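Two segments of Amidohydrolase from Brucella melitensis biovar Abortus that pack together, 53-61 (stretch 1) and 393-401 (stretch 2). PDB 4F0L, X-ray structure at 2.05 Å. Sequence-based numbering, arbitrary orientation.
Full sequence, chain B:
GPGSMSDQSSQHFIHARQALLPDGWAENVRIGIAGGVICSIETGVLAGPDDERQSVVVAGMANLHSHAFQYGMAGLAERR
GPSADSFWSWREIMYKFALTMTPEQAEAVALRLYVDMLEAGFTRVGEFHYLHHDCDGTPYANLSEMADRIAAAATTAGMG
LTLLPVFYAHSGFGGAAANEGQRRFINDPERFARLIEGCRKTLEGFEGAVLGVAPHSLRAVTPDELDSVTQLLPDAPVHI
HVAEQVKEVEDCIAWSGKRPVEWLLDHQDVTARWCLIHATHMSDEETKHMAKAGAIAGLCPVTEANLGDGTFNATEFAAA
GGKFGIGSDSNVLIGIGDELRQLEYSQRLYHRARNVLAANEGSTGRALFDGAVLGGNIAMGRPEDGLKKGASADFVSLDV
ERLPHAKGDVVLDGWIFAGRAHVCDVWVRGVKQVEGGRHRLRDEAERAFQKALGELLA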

# COMPACT_ATOMS: atom_id res chain seq x y z
N ARG B 53 -6.82 -17.38 -25.22
CA ARG B 53 -6.91 -15.93 -25.40
C ARG B 53 -6.74 -15.17 -24.10
O ARG B 53 -7.40 -15.48 -23.12
CB ARG B 53 -8.27 -15.57 -26.00
CG ARG B 53 -8.56 -16.34 -27.27
CD ARG B 53 -8.23 -15.49 -28.46
NE ARG B 53 -9.36 -14.63 -28.79
CZ ARG B 53 -10.26 -14.91 -29.72
NH1 ARG B 53 -10.17 -16.04 -30.44
NH2 ARG B 53 -11.26 -14.06 -29.93
N GLN B 54 -5.89 -14.16 -24.10
CA GLN B 54 -5.72 -13.30 -22.93
C GLN B 54 -5.75 -11.83 -23.39
O GLN B 54 -5.46 -11.52 -24.55
CB GLN B 54 -4.39 -13.65 -22.21
CG GLN B 54 -4.32 -15.07 -21.69
CD GLN B 54 -5.16 -15.28 -20.42
OE1 GLN B 54 -5.39 -14.35 -19.66
NE2 GLN B 54 -5.57 -16.52 -20.17
N SER B 55 -6.14 -10.94 -22.49
CA SER B 55 -6.21 -9.52 -22.80
C SER B 55 -4.87 -8.83 -22.69
O SER B 55 -4.48 -8.14 -23.63
CB SER B 55 -7.23 -8.81 -21.89
OG SER B 55 -8.50 -9.40 -22.10
N VAL B 56 -4.18 -8.99 -21.56
CA VAL B 56 -2.95 -8.27 -21.29
C VAL B 56 -1.96 -9.19 -20.60
O VAL B 56 -2.26 -9.73 -19.55
CB VAL B 56 -3.18 -7.05 -20.41
CG1 VAL B 56 -1.84 -6.39 -20.06
CG2 VAL B 56 -4.11 -6.04 -21.11
N VAL B 57 -0.79 -9.38 -21.22
CA VAL B 57 0.24 -10.33 -20.74
C VAL B 57 1.55 -9.57 -20.51
O VAL B 57 1.95 -8.72 -21.33
CB VAL B 57 0.47 -11.50 -21.72
CG1 VAL B 57 1.70 -12.32 -21.32
CG2 VAL B 57 -0.78 -12.38 -21.76
N VAL B 58 2.14 -9.81 -19.35
CA VAL B 58 3.39 -9.22 -18.93
C VAL B 58 4.31 -10.30 -18.41
O VAL B 58 3.87 -11.41 -18.11
CB VAL B 58 3.20 -8.13 -17.83
CG1 VAL B 58 2.34 -6.97 -18.35
CG2 VAL B 58 2.61 -8.70 -16.55
N ALA B 59 5.59 -9.98 -18.29
CA ALA B 59 6.58 -10.91 -17.79
C ALA B 59 6.31 -11.26 -16.33
O ALA B 59 5.75 -10.45 -15.60
CB ALA B 59 7.98 -10.30 -17.90
N GLY B 60 6.71 -12.46 -15.93
CA GLY B 60 6.75 -12.86 -14.56
C GLY B 60 7.81 -12.08 -13.80
O GLY B 60 8.87 -11.79 -14.32
N MET B 61 7.48 -11.71 -12.56
CA MET B 61 8.37 -10.92 -11.73
C MET B 61 9.14 -11.84 -10.79
O MET B 61 8.56 -12.69 -10.10
CB MET B 61 7.55 -9.94 -10.90
CG MET B 61 8.35 -8.99 -10.02
SD MET B 61 9.31 -7.79 -10.94
CE MET B 61 7.91 -6.83 -11.53
N ALA B 393 8.94 -20.14 -20.01
CA ALA B 393 7.58 -19.63 -20.24
C ALA B 393 6.95 -19.20 -18.91
O ALA B 393 6.08 -19.87 -18.38
CB ALA B 393 6.70 -20.64 -21.02
N ASP B 394 7.41 -18.06 -18.42
CA ASP B 394 7.00 -17.48 -17.15
C ASP B 394 6.35 -16.12 -17.43
O ASP B 394 7.03 -15.16 -17.82
CB ASP B 394 8.22 -17.24 -16.24
CG ASP B 394 9.01 -18.50 -15.91
OD1 ASP B 394 8.69 -19.61 -16.38
OD2 ASP B 394 9.99 -18.37 -15.15
N PHE B 395 5.05 -16.00 -17.21
CA PHE B 395 4.39 -14.75 -17.48
C PHE B 395 3.04 -14.71 -16.80
O PHE B 395 2.62 -15.70 -16.16
CB PHE B 395 4.31 -14.46 -18.99
CG PHE B 395 3.86 -15.62 -19.81
CD1 PHE B 395 2.53 -15.98 -19.85
CD2 PHE B 395 4.78 -16.40 -20.51
CE1 PHE B 395 2.11 -17.06 -20.60
CE2 PHE B 395 4.36 -17.47 -21.26
CZ PHE B 395 3.03 -17.81 -21.30
N VAL B 396 2.41 -13.53 -16.87
CA VAL B 396 1.25 -13.16 -16.06
C VAL B 396 0.19 -12.45 -16.94
O VAL B 396 0.55 -11.59 -17.76
CB VAL B 396 1.69 -12.20 -14.91
CG1 VAL B 396 0.51 -11.73 -14.05
CG2 VAL B 396 2.77 -12.84 -14.02
N SER B 397 -1.10 -12.81 -16.80
CA SER B 397 -2.15 -12.01 -17.43
C SER B 397 -2.86 -11.17 -16.37
O SER B 397 -2.98 -11.58 -15.21
CB SER B 397 -3.13 -12.85 -18.21
OG SER B 397 -3.97 -13.61 -17.34
N LEU B 398 -3.27 -9.97 -16.77
CA LEU B 398 -3.88 -9.05 -15.86
C LEU B 398 -5.37 -8.96 -16.13
O LEU B 398 -5.79 -8.91 -17.29
CB LEU B 398 -3.23 -7.67 -15.98
CG LEU B 398 -1.75 -7.60 -15.59
CD1 LEU B 398 -1.18 -6.24 -15.95
CD2 LEU B 398 -1.49 -7.88 -14.09
N ASP B 399 -6.17 -8.91 -15.06
CA ASP B 399 -7.60 -8.66 -15.18
C ASP B 399 -7.78 -7.16 -15.44
O ASP B 399 -7.48 -6.34 -14.56
CB ASP B 399 -8.32 -9.09 -13.89
CG ASP B 399 -9.82 -8.83 -13.92
OD1 ASP B 399 -10.29 -7.91 -14.58
OD2 ASP B 399 -10.56 -9.60 -13.31
N VAL B 400 -8.26 -6.83 -16.63
CA VAL B 400 -8.48 -5.44 -17.05
C VAL B 400 -9.97 -5.13 -17.26
O VAL B 400 -10.34 -4.24 -18.02
CB VAL B 400 -7.69 -5.10 -18.34
CG1 VAL B 400 -6.20 -5.08 -18.03
CG2 VAL B 400 -8.07 -6.04 -19.48
N GLU B 401 -10.80 -5.84 -16.52
CA GLU B 401 -12.24 -5.65 -16.54
C GLU B 401 -12.60 -4.18 -16.24
O GLU B 401 -13.49 -3.62 -16.88
CB GLU B 401 -12.86 -6.62 -15.54
CG GLU B 401 -14.37 -6.75 -15.54
CD GLU B 401 -14.81 -7.98 -14.74
OE1 GLU B 401 -15.24 -7.79 -13.58
OE2 GLU B 401 -14.67 -9.12 -15.25
O HOH W 1 -5.59 -10.40 -19.50

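The two stretches, at least 334 residues apart in sequence wherever they touch, meet as neighbouring antiparallel strands. The axes of strand 56-59 and strand 395-399 approach to 4.6 Å, and their N-to-C directions differ by 145°, short of the ideal 180° and consistent with the twist of a β-sheet. The register follows from three bridges. Val58 and Val396 form a hydrogen-bonded pair, with CA atoms 5.3 Å apart; Val57 with Ser397 and Ala59 with Phe395 are non-hydrogen-bonded pairs, in which the CA atoms close to 4.4 Å.

The hydrogen bonds confirm this register. Val58 is bonded in both directions: its N donates to Val396 O at 2.9 Å with an N-H...O angle of 169°, and its O accepts from Val396 N, also at 2.9 Å, at 155°. Leu398 N continues the ladder with a bond to Val56 O of 3.0 Å and 156°. At the other end the pairing loosens: Gly60 N reaches Asp394 O at 3.3 Å, a weak bond although its angle of 157° is favourable. Between the conventional bonds, the Val57-Ser397 pair brings its CA-H groups against carbonyls. Ser397 CA lies 3.1 Å from Val56 O, with 140° at the hydrogen, and Val57 CA lies 3.3 Å from Val396 O, with 146°. Each of these oxygens therefore receives both an N-H and a CA-H from the opposing strand.

Beyond Leu398 N, a water takes over the link. Water 1 accepts from Val56 N at 2.9 Å and donates to Leu398 O at 2.7 Å, so the water bridges Val56 N and Leu398 O, which lie 4.6 Å apart, too far for a direct bond.

The side chains divide between the faces of the sheet. Val58 and Val396 share one face, with Val58 CG2 4.0 Å from Val396 CB. Leu398 extends this apolar cluster: its CD1 lies 4.3 Å from Val58 CG1 and 4.2 Å from Val56 CG1. Val56, whose CA-to-CB bond points sideways, also places CG2 3.8 Å from Val400 CG1. It has the largest area covered by the partner stretch, 72 Å² of the residue. The CA-to-CB bond of Val400 points toward stretch 1, and its CG2 lies 3.8 Å from Ser55 CB.

Val57 and Ser397 occupy the other face. Val57 CG1 approaches Phe395 CD1 at 4.0 Å, obliquely to the ring, whose end leads away from stretch 1. Here too lies a direct side-chain hydrogen bond: Ser397 OG donates to Gln54 OE1 at 2.8 Å. It ties the strand segment before the corner at Ser55 to the strand that pairs beyond it.

Gly60 has no side chain, and its CA sits 4.0 Å from Val396 CG2. An ideal CB there would lie 3.5 Å from Asp394 O, close to the backbone of the partner. Altogether the contact buries 546 Å², summed over both sides.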